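PDB 1S4D: uroporphyrinogen-III C-methyltransferase from Pseudomonas denitrificans, which catalyses the S-adenosyl-L-methionine-dependent methylation of uroporphyrinogen III at C-2 and then C-7, giving precorrin-2 for cobalamin and siroheme biosynthesis. Local coordinates for residues Q217-E222 with A235-P240; M184-I189 with F209-A214; G128-I133 with V152-G157. All coordinates share one frame; numbering follows the deposited sequence.

Interaction 1 (Q217-E222 with A235-P240); sequences QQAVLE and AGLEPP. With SAH (S-adenosyl-L-homocysteine), chain Q.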
loop_
_atom_site.group_PDB
_atom_site.type_symbol
_atom_site.label_atom_id
_atom_site.label_comp_id
_atom_site.label_asym_id
_atom_site.label_seq_id
_atom_site.Cartn_x
_atom_site.Cartn_y
_atom_site.Cartn_z
ATOM N N GLN B 217 0.225 -0.944 20.868
ATOM C CA GLN B 217 0.896 -2.207 21.193
ATOM C C GLN B 217 2.067 -2.558 20.281
ATOM O O GLN B 217 2.599 -3.650 20.381
ATOM C CB GLN B 217 -0.106 -3.369 21.161
ATOM C CG GLN B 217 -1.252 -3.234 22.148
ATOM C CD GLN B 217 -2.309 -2.264 21.667
ATOM O OE1 GLN B 217 -2.631 -2.237 20.477
ATOM N NE2 GLN B 217 -2.833 -1.448 22.581
ATOM N N GLN B 218 2.470 -1.672 19.383
ATOM C CA GLN B 218 3.552 -1.986 18.456
ATOM C C GLN B 218 4.826 -2.432 19.166
ATOM O O GLN B 218 5.247 -1.845 20.173
ATOM C CB GLN B 218 3.862 -0.790 17.571
ATOM C CG GLN B 218 4.971 -1.006 16.561
ATOM C CD GLN B 218 5.100 0.172 15.644
ATOM O OE1 GLN B 218 6.175 0.750 15.506
ATOM N NE2 GLN B 218 3.996 0.548 15.014
ATOM N N ALA B 219 5.418 -3.487 18.620
ATOM C CA ALA B 219 6.642 -4.068 19.125
ATOM C C ALA B 219 7.488 -4.494 17.940
ATOM O O ALA B 219 6.960 -5.007 16.944
ATOM C CB ALA B 219 6.334 -5.253 20.030
ATOM N N VAL B 220 8.792 -4.248 18.048
ATOM C CA VAL B 220 9.718 -4.491 16.960
ATOM C C VAL B 220 10.882 -5.289 17.491
ATOM O O VAL B 220 11.398 -4.986 18.544
ATOM C CB VAL B 220 10.289 -3.184 16.357
ATOM C CG1 VAL B 220 11.245 -3.497 15.217
ATOM C CG2 VAL B 220 9.203 -2.298 15.859
ATOM N N LEU B 221 11.288 -6.305 16.744
ATOM C CA LEU B 221 12.490 -7.042 17.020
ATOM C C LEU B 221 13.384 -7.028 15.777
ATOM O O LEU B 221 12.971 -7.436 14.696
ATOM C CB LEU B 221 12.128 -8.478 17.402
ATOM C CG LEU B 221 13.197 -9.578 17.241
ATOM C CD1 LEU B 221 14.312 -9.480 18.322
ATOM C CD2 LEU B 221 12.571 -10.966 17.202
ATOM N N GLU B 222 14.607 -6.547 15.940
ATOM C CA GLU B 222 15.641 -6.761 14.940
ATOM C C GLU B 222 16.535 -7.889 15.361
ATOM O O GLU B 222 16.782 -8.114 16.549
ATOM C CB GLU B 222 16.519 -5.543 14.705
ATOM C CG GLU B 222 15.904 -4.254 15.177
ATOM C CD GLU B 222 16.664 -3.043 14.708
ATOM O OE1 GLU B 222 17.842 -3.138 14.268
ATOM O OE2 GLU B 222 16.074 -1.974 14.800
ATOM N N ALA B 235 11.312 -13.693 22.173
ATOM C CA ALA B 235 10.740 -12.378 22.380
ATOM C C ALA B 235 9.263 -12.480 22.727
ATOM O O ALA B 235 8.684 -11.521 23.200
ATOM C CB ALA B 235 10.938 -11.531 21.160
ATOM N N GLY B 236 8.667 -13.647 22.502
ATOM C CA GLY B 236 7.282 -13.902 22.842
ATOM C C GLY B 236 6.300 -13.325 21.841
ATOM O O GLY B 236 5.112 -13.322 22.104
ATOM N N LEU B 237 6.788 -12.862 20.688
ATOM C CA LEU B 237 5.989 -12.107 19.727
ATOM C C LEU B 237 4.966 -12.971 19.041
ATOM O O LEU B 237 5.183 -14.164 18.901
ATOM C CB LEU B 237 6.896 -11.500 18.666
ATOM C CG LEU B 237 7.420 -10.067 18.832
ATOM C CD1 LEU B 237 7.352 -9.509 20.247
ATOM C CD2 LEU B 237 8.838 -9.993 18.303
ATOM N N GLU B 238 3.873 -12.350 18.587
ATOM C CA GLU B 238 2.743 -13.038 17.938
ATOM C C GLU B 238 2.209 -12.251 16.751
ATOM O O GLU B 238 2.384 -11.028 16.699
ATOM C CB GLU B 238 1.565 -13.172 18.895
ATOM C CG GLU B 238 1.659 -14.301 19.905
ATOM C CD GLU B 238 0.956 -13.938 21.206
ATOM O OE1 GLU B 238 1.053 -12.756 21.646
ATOM O OE2 GLU B 238 0.308 -14.830 21.796
ATOM N N PRO B 239 1.544 -12.939 15.810
ATOM C CA PRO B 239 0.735 -12.268 14.786
ATOM C C PRO B 239 -0.214 -11.257 15.436
ATOM O O PRO B 239 -0.545 -11.420 16.608
ATOM C CB PRO B 239 -0.085 -13.414 14.171
ATOM C CG PRO B 239 0.669 -14.672 14.467
ATOM C CD PRO B 239 1.537 -14.411 15.649
ATOM N N PRO B 240 -0.627 -10.231 14.703
ATOM C CA PRO B 240 -0.151 -10.016 13.327
ATOM C C PRO B 240 1.234 -9.336 13.304
ATOM O O PRO B 240 1.482 -8.470 14.126
ATOM C CB PRO B 240 -1.222 -9.115 12.726
ATOM C CG PRO B 240 -1.767 -8.326 13.953
ATOM C CD PRO B 240 -1.587 -9.201 15.150
HETATM N N SAH Q . -4.920 -6.801 3.610
HETATM C CA SAH Q . -4.042 -6.731 4.765
HETATM C CB SAH Q . -3.414 -8.090 5.021
HETATM C CG SAH Q . -4.296 -9.039 5.810
HETATM S SD SAH Q . -3.760 -10.769 5.842
HETATM C C SAH Q . -3.001 -5.617 4.605
HETATM O O SAH Q . -2.943 -4.920 3.593
HETATM O OXT SAH Q . -2.181 -5.337 5.475
HETATM C "C5'" SAH Q . -3.180 -10.578 7.561
HETATM C "C4'" SAH Q . -1.688 -10.295 7.777
HETATM O "O4'" SAH Q . -1.385 -8.925 7.611
HETATM C "C3'" SAH Q . -1.142 -10.580 9.173
HETATM O "O3'" SAH Q . -0.935 -11.933 9.476
HETATM C "C2'" SAH Q . 0.131 -9.752 9.224
HETATM O "O2'" SAH Q . 1.225 -10.333 8.545
HETATM C "C1'" SAH Q . -0.309 -8.527 8.442
HETATM N N9 SAH Q . -0.756 -7.403 9.296
HETATM C C8 SAH Q . -2.003 -6.870 9.270
HETATM N N7 SAH Q . -2.065 -5.867 10.148
HETATM C C5 SAH Q . -0.882 -5.737 10.756
HETATM C C6 SAH Q . -0.419 -4.853 11.733
HETATM N N6 SAH Q . -1.206 -3.916 12.229
HETATM N N1 SAH Q . 0.884 -4.959 12.177
HETATM C C2 SAH Q . 1.708 -5.924 11.636
HETATM N N3 SAH Q . 1.245 -6.797 10.666
HETATM C C4 SAH Q . -0.033 -6.705 10.225
#
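Leu221 and Leu237 meet without any flat group between them; the flat group of this region is the adenine of S-adenosyl-L-homocysteine, at the far end of 235-240. The CB of Pro240 stands over one face of the adenine, 3.7 Å from SAH C4. Ala131 CB faces the other side, and the adenine edge is left to 209-214. Pro240 O lies on the same side as its own ring, 3.6 Å from SAH C2.

The contact itself is wholly apolar and has no hydrogen bond across it. Leu237 provides most of its side. Leu237 CD2 comes to 3.7 Å from Leu221 CB and 4.0 Å from Leu221 CD2, with the two leucines set obliquely to one another. The other methyl, Leu237 CD1, approaches Ala219 CB at 4.4 Å. Leu237 thus bridges two residues that point from the same face of the strand. With CG roughly opposite the backbone N (chi1 158°), Leu221 also sends Leu221 CD2 to within 4.3 Å of Ala235 CB. The patch is small and lies near the surface.

Ala235 and Leu237 are separated by Gly236, whose positive phi belongs to a Schellman motif that ends helix 225-235. The segments frame a beta-alpha-beta crossover from strand 219-224 through this helix to the parallel strand 241-245, with strand 206-211 between them. Val232 of the helix touches both leucines. Strand 206-211 adds Phe209 against Leu221 and Cys211 against Leu237.

Interaction 2 (M184-I189 with F209-A214); sequences MAMKHI and FVCNAA. With SAH (S-adenosyl-L-homocysteine), chain Q.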
loop_
_atom_site.group_PDB
_atom_site.type_symbol
_atom_site.label_atom_id
_atom_site.label_comp_id
_atom_site.label_asym_id
_atom_site.label_seq_id
_atom_site.Cartn_x
_atom_site.Cartn_y
_atom_site.Cartn_z
ATOM N N MET B 184 1.873 -12.880 7.055
ATOM C CA MET B 184 1.529 -14.216 7.562
ATOM C C MET B 184 2.676 -15.218 7.505
ATOM O O MET B 184 2.502 -16.330 7.021
ATOM C CB MET B 184 0.316 -14.784 6.830
ATOM C CG MET B 184 -0.838 -13.792 6.730
ATOM S SD MET B 184 -2.161 -14.433 5.739
ATOM C CE MET B 184 -1.891 -13.532 4.234
ATOM N N ALA B 185 3.825 -14.821 8.053
ATOM C CA ALA B 185 5.058 -15.601 7.963
ATOM C C ALA B 185 5.575 -16.018 9.327
ATOM O O ALA B 185 6.707 -16.471 9.447
ATOM C CB ALA B 185 6.125 -14.813 7.211
ATOM N N MET B 186 4.763 -15.869 10.363
ATOM C CA MET B 186 5.244 -16.148 11.721
ATOM C C MET B 186 5.303 -17.644 12.011
ATOM O O MET B 186 6.314 -18.153 12.453
ATOM C CB MET B 186 4.366 -15.457 12.774
ATOM C CG MET B 186 4.426 -13.965 12.743
ATOM S SD MET B 186 5.925 -13.325 13.452
ATOM C CE MET B 186 5.499 -13.275 15.245
ATOM N N LYS B 187 4.201 -18.336 11.772
ATOM C CA LYS B 187 4.061 -19.720 12.162
ATOM C C LYS B 187 5.075 -20.571 11.394
ATOM O O LYS B 187 5.554 -21.579 11.892
ATOM C CB LYS B 187 2.616 -20.167 11.898
ATOM C CG LYS B 187 2.230 -21.528 12.454
ATOM C CD LYS B 187 1.031 -22.097 11.688
ATOM C CE LYS B 187 0.366 -23.285 12.447
ATOM N NZ LYS B 187 -0.458 -22.870 13.664
ATOM N N HIS B 188 5.427 -20.132 10.196
ATOM C CA HIS B 188 6.347 -20.865 9.357
ATOM C C HIS B 188 7.665 -20.135 9.145
ATOM O O HIS B 188 8.358 -20.395 8.163
ATOM C CB HIS B 188 5.718 -21.148 7.989
ATOM C CG HIS B 188 4.404 -21.861 8.045
ATOM N ND1 HIS B 188 4.249 -23.100 8.627
ATOM C CD2 HIS B 188 3.187 -21.520 7.554
ATOM C CE1 HIS B 188 2.988 -23.482 8.512
ATOM N NE2 HIS B 188 2.325 -22.541 7.859
ATOM N N ILE B 189 8.030 -19.246 10.062
ATOM C CA ILE B 189 9.294 -18.507 9.960
ATOM C C ILE B 189 10.564 -19.359 9.794
ATOM O O ILE B 189 11.399 -19.050 8.961
ATOM C CB ILE B 189 9.446 -17.471 11.109
ATOM C CG1 ILE B 189 10.566 -16.471 10.766
ATOM C CG2 ILE B 189 9.642 -18.148 12.471
ATOM C CD1 ILE B 189 10.142 -15.449 9.740
ATOM N N PHE B 209 10.944 -7.749 12.756
ATOM C CA PHE B 209 9.571 -8.197 12.930
ATOM C C PHE B 209 8.869 -6.984 13.471
ATOM O O PHE B 209 9.367 -6.345 14.415
ATOM C CB PHE B 209 9.486 -9.323 13.980
ATOM C CG PHE B 209 9.960 -10.661 13.489
ATOM C CD1 PHE B 209 9.046 -11.649 13.158
ATOM C CD2 PHE B 209 11.330 -10.929 13.362
ATOM C CE1 PHE B 209 9.475 -12.883 12.682
ATOM C CE2 PHE B 209 11.782 -12.163 12.889
ATOM C CZ PHE B 209 10.854 -13.148 12.547
ATOM N N VAL B 210 7.726 -6.647 12.885
ATOM C CA VAL B 210 6.919 -5.551 13.402
ATOM C C VAL B 210 5.526 -6.087 13.723
ATOM O O VAL B 210 4.745 -6.421 12.821
ATOM C CB VAL B 210 6.875 -4.335 12.422
ATOM C CG1 VAL B 210 6.217 -3.133 13.081
ATOM C CG2 VAL B 210 8.287 -3.950 11.927
ATOM N N CYS B 211 5.231 -6.177 15.014
ATOM C CA CYS B 211 3.952 -6.695 15.481
ATOM C C CYS B 211 3.007 -5.584 15.830
ATOM O O CYS B 211 3.382 -4.630 16.537
ATOM C CB CYS B 211 4.135 -7.594 16.704
ATOM S SG CYS B 211 5.221 -9.002 16.356
ATOM N N ASN B 212 1.778 -5.703 15.330
ATOM C CA ASN B 212 0.761 -4.723 15.623
ATOM C C ASN B 212 1.285 -3.344 15.227
ATOM O O ASN B 212 1.152 -2.377 15.989
ATOM C CB ASN B 212 0.412 -4.769 17.114
ATOM C CG ASN B 212 -0.035 -6.134 17.554
ATOM O OD1 ASN B 212 -1.116 -6.574 17.190
ATOM N ND2 ASN B 212 0.798 -6.826 18.311
ATOM N N ALA B 213 1.905 -3.265 14.048
ATOM C CA ALA B 213 2.307 -1.978 13.495
ATOM C C ALA B 213 1.163 -0.984 13.627
ATOM O O ALA B 213 -0.009 -1.337 13.500
ATOM C CB ALA B 213 2.776 -2.095 12.024
ATOM N N ALA B 214 1.551 0.239 13.961
ATOM C CA ALA B 214 0.684 1.392 14.037
ATOM C C ALA B 214 -0.423 1.277 15.066
ATOM O O ALA B 214 -1.516 1.773 14.846
ATOM C CB ALA B 214 0.129 1.748 12.648
HETATM N N SAH Q . -4.920 -6.801 3.610
HETATM C CA SAH Q . -4.042 -6.731 4.765
HETATM C CB SAH Q . -3.414 -8.090 5.021
HETATM C CG SAH Q . -4.296 -9.039 5.810
HETATM S SD SAH Q . -3.760 -10.769 5.842
HETATM C C SAH Q . -3.001 -5.617 4.605
HETATM O O SAH Q . -2.943 -4.920 3.593
HETATM O OXT SAH Q . -2.181 -5.337 5.475
HETATM C "C5'" SAH Q . -3.180 -10.578 7.561
HETATM C "C4'" SAH Q . -1.688 -10.295 7.777
HETATM O "O4'" SAH Q . -1.385 -8.925 7.611
HETATM C "C3'" SAH Q . -1.142 -10.580 9.173
HETATM O "O3'" SAH Q . -0.935 -11.933 9.476
HETATM C "C2'" SAH Q . 0.131 -9.752 9.224
HETATM O "O2'" SAH Q . 1.225 -10.333 8.545
HETATM C "C1'" SAH Q . -0.309 -8.527 8.442
HETATM N N9 SAH Q . -0.756 -7.403 9.296
HETATM C C8 SAH Q . -2.003 -6.870 9.270
HETATM N N7 SAH Q . -2.065 -5.867 10.148
HETATM C C5 SAH Q . -0.882 -5.737 10.756
HETATM C C6 SAH Q . -0.419 -4.853 11.733
HETATM N N6 SAH Q . -1.206 -3.916 12.229
HETATM N N1 SAH Q . 0.884 -4.959 12.177
HETATM C C2 SAH Q . 1.708 -5.924 11.636
HETATM N N3 SAH Q . 1.245 -6.797 10.666
HETATM C C4 SAH Q . -0.033 -6.705 10.225
#
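Met186 reaches Phe209 and Cys211 through two bends in its side chain. The bend at chi2 (-76°) sets SD beside the Phe209 ring, and the bend at chi3 (-85°) then turns CE toward Cys211. Met186 SD lies 3.6 Å from Phe209 CD1 and 4.7 Å from the Phe209 ring centroid. At 80° off the ring normal it sits at the edge, so this is an edge-on Met-aromatic contact. The terminal methyl goes on to Cys211, with Met186 CE 4.4 Å from Cys211 SG.

The Ile189 and Phe209 side chains approach each other from opposite directions. Ile189 CG1 lies in the ring plane, 3.8 Å from Phe209 CZ. Ile189 CD1 is 3.7 Å from Phe209 CZ but sits oblique to the ring. Met186 and Ile189 are the first and last residues of a type I turn, consistent with both reaching one ring. The turn is closed by the bond from Ile189 N to Met186 O.

The outer ends of both segments bind S-adenosyl-L-homocysteine. Met184 N gives a nearly straight hydrogen bond to SAH O2' (3.0 Å), and the Met184 side chain runs past the ribose to the ligand sulfur. Ala213 reads the adenine through its backbone. SAH N6 donates to Ala213 O at 3.1 Å, while the bond from Ala213 N to SAH N1 is weak. The apolar contact therefore joins two backbone elements of the ligand site.

His188 is the N-cap of helix 189-198. Val232 of helix 225-235 packs on Met186 and Phe209, and Ala241 of strand 241-245 on Met186 and Cys211. Strand 206-211 runs between strands 241-245 and 219-224.

Interaction 3 (G128-I133 with V152-G157); sequences GITAGI and VTFLTG. With SAH (S-adenosyl-L-homocysteine), chain Q.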
loop_
_atom_site.group_PDB
_atom_site.type_symbol
_atom_site.label_atom_id
_atom_site.label_comp_id
_atom_site.label_asym_id
_atom_site.label_seq_id
_atom_site.Cartn_x
_atom_site.Cartn_y
_atom_site.Cartn_z
ATOM N N GLY B 128 -6.773 0.957 1.193
ATOM C CA GLY B 128 -6.308 1.316 2.520
ATOM C C GLY B 128 -4.798 1.211 2.660
ATOM O O GLY B 128 -4.130 0.668 1.796
ATOM N N ILE B 129 -4.253 1.741 3.746
ATOM C CA ILE B 129 -2.843 1.601 4.027
ATOM C C ILE B 129 -2.526 0.141 4.367
ATOM O O ILE B 129 -3.215 -0.497 5.191
ATOM C CB ILE B 129 -2.460 2.477 5.197
ATOM C CG1 ILE B 129 -2.807 3.944 4.931
ATOM C CG2 ILE B 129 -0.996 2.250 5.542
ATOM C CD1 ILE B 129 -2.075 4.603 3.729
ATOM N N THR B 130 -1.488 -0.403 3.725
ATOM C CA THR B 130 -1.122 -1.810 3.946
ATOM C C THR B 130 -0.042 -1.982 5.023
ATOM O O THR B 130 0.868 -1.156 5.175
ATOM C CB THR B 130 -0.757 -2.522 2.580
ATOM O OG1 THR B 130 -0.647 -3.942 2.786
ATOM C CG2 THR B 130 0.628 -2.153 2.087
ATOM N N ALA B 131 -0.126 -3.067 5.763
ATOM C CA ALA B 131 0.813 -3.267 6.864
ATOM C C ALA B 131 2.272 -3.247 6.360
ATOM O O ALA B 131 3.135 -2.656 7.014
ATOM C CB ALA B 131 0.501 -4.545 7.622
ATOM N N GLY B 132 2.521 -3.867 5.195
ATOM C CA GLY B 132 3.848 -3.933 4.614
ATOM C C GLY B 132 4.451 -2.620 4.131
ATOM O O GLY B 132 5.662 -2.562 3.905
ATOM N N ILE B 133 3.648 -1.568 3.946
ATOM C CA ILE B 133 4.225 -0.271 3.603
ATOM C C ILE B 133 4.015 0.700 4.738
ATOM O O ILE B 133 4.988 1.215 5.307
ATOM C CB ILE B 133 3.677 0.298 2.280
ATOM C CG1 ILE B 133 3.930 -0.687 1.130
ATOM C CG2 ILE B 133 4.318 1.627 1.979
ATOM C CD1 ILE B 133 3.073 -0.444 -0.116
ATOM N N VAL B 152 11.027 -4.189 -4.523
ATOM C CA VAL B 152 10.560 -4.826 -3.291
ATOM C C VAL B 152 9.606 -5.955 -3.652
ATOM O O VAL B 152 8.723 -5.772 -4.503
ATOM C CB VAL B 152 9.676 -3.925 -2.417
ATOM C CG1 VAL B 152 9.909 -4.176 -0.958
ATOM C CG2 VAL B 152 9.803 -2.490 -2.766
ATOM N N THR B 153 9.751 -7.089 -2.950
ATOM C CA THR B 153 8.822 -8.215 -3.044
ATOM C C THR B 153 7.956 -8.388 -1.801
ATOM O O THR B 153 8.481 -8.496 -0.693
ATOM C CB THR B 153 9.609 -9.485 -3.270
ATOM O OG1 THR B 153 10.209 -9.436 -4.561
ATOM C CG2 THR B 153 8.693 -10.666 -3.384
ATOM N N PHE B 154 6.633 -8.457 -1.986
ATOM C CA PHE B 154 5.727 -8.749 -0.876
ATOM C C PHE B 154 5.328 -10.213 -0.997
ATOM O O PHE B 154 5.159 -10.688 -2.116
ATOM C CB PHE B 154 4.487 -7.874 -0.970
ATOM C CG PHE B 154 4.697 -6.446 -0.558
ATOM C CD1 PHE B 154 3.653 -5.711 -0.057
ATOM C CD2 PHE B 154 5.924 -5.820 -0.695
ATOM C CE1 PHE B 154 3.852 -4.369 0.308
ATOM C CE2 PHE B 154 6.126 -4.488 -0.330
ATOM C CZ PHE B 154 5.125 -3.773 0.167
ATOM N N LEU B 155 5.209 -10.946 0.115
ATOM C CA LEU B 155 4.717 -12.339 0.025
ATOM C C LEU B 155 3.824 -12.826 1.187
ATOM O O LEU B 155 3.764 -12.163 2.220
ATOM C CB LEU B 155 5.826 -13.336 -0.371
ATOM C CG LEU B 155 6.821 -14.158 0.484
ATOM C CD1 LEU B 155 8.223 -13.673 0.180
ATOM C CD2 LEU B 155 6.592 -14.278 2.008
ATOM N N THR B 156 3.117 -13.949 0.988
ATOM C CA THR B 156 2.514 -14.705 2.104
ATOM C C THR B 156 3.374 -15.871 2.431
ATOM O O THR B 156 3.744 -16.626 1.529
ATOM C CB THR B 156 1.209 -15.379 1.766
ATOM O OG1 THR B 156 0.791 -15.017 0.453
ATOM C CG2 THR B 156 0.159 -14.922 2.680
ATOM N N GLY B 157 3.610 -16.056 3.723
ATOM C CA GLY B 157 4.270 -17.240 4.213
ATOM C C GLY B 157 3.212 -18.257 4.555
ATOM O O GLY B 157 3.525 -19.334 5.022
HETATM N N SAH Q . -4.920 -6.801 3.610
HETATM C CA SAH Q . -4.042 -6.731 4.765
HETATM C CB SAH Q . -3.414 -8.090 5.021
HETATM C CG SAH Q . -4.296 -9.039 5.810
HETATM S SD SAH Q . -3.760 -10.769 5.842
HETATM C C SAH Q . -3.001 -5.617 4.605
HETATM O O SAH Q . -2.943 -4.920 3.593
HETATM O OXT SAH Q . -2.181 -5.337 5.475
HETATM C "C5'" SAH Q . -3.180 -10.578 7.561
HETATM C "C4'" SAH Q . -1.688 -10.295 7.777
HETATM O "O4'" SAH Q . -1.385 -8.925 7.611
HETATM C "C3'" SAH Q . -1.142 -10.580 9.173
HETATM O "O3'" SAH Q . -0.935 -11.933 9.476
HETATM C "C2'" SAH Q . 0.131 -9.752 9.224
HETATM O "O2'" SAH Q . 1.225 -10.333 8.545
HETATM C "C1'" SAH Q . -0.309 -8.527 8.442
HETATM N N9 SAH Q . -0.756 -7.403 9.296
HETATM C C8 SAH Q . -2.003 -6.870 9.270
HETATM N N7 SAH Q . -2.065 -5.867 10.148
HETATM C C5 SAH Q . -0.882 -5.737 10.756
HETATM C C6 SAH Q . -0.419 -4.853 11.733
HETATM N N6 SAH Q . -1.206 -3.916 12.229
HETATM N N1 SAH Q . 0.884 -4.959 12.177
HETATM C C2 SAH Q . 1.708 -5.924 11.636
HETATM N N3 SAH Q . 1.245 -6.797 10.666
HETATM C C4 SAH Q . -0.033 -6.705 10.225
#
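Phe154 points from its strand at the first turn of helix 131-137, where it meets Thr130, Gly132 and Ile133. Its CB leaves toward the helix, with CG opposite the carbonyl carbon (chi1 -76°). Along one side of the ring, Phe154 CE1 comes to 4.3 Å from Thr130 CG2, which is at the edge. Along the other, Phe154 CE2 is 3.8 Å from Val152 CG1 of the same strand. At the tip, Phe154 CZ meets Ile133 CG1 at 3.4 Å, in the ring plane. Gly132 O lies obliquely, 4.0 Å from Phe154 CZ, and Gly132 puts no side chain between helix and ring. The ring also packs edge-to-face on Phe154 of the second subunit, and the sheet continues across the dimer as an antiparallel ladder.

Thr130 splits its two branches: CG2 toward the ring, OG1 toward the ligand. Thr130 OG1 donates to SAH O at 2.6 Å and also bonds Tyr183 OH. Ala131 N binds SAH OXT at 3.1 Å. The ligand carboxylate thus sits at the helix N-terminus, whose dipole probably favours it. An apolar interface and a polar ligand grip share one helix turn.

Overall arrangement
Along the chain the three contacts close one after another; none nests in or crosses the next. Interaction 3 comes first, closing the loop from helix 131-137 to strand 151-156, outermost in the mixed sheet within this chain. Interaction 2 spans helix 189-198 and joins the loop after strand 179-183 to strand 206-211. Interaction 1 spans helix 225-235 and brings in strand 219-224, the other strand outermost within this chain. Interactions 1 and 2 are neighbours through paired strands 206-211 and 219-224. Interactions 2 and 3 touch where Ala185 packs on Gly157. Interactions 1 and 3 do not touch, their centres about 17 Å apart, yet all three reach S-adenosyl-L-homocysteine.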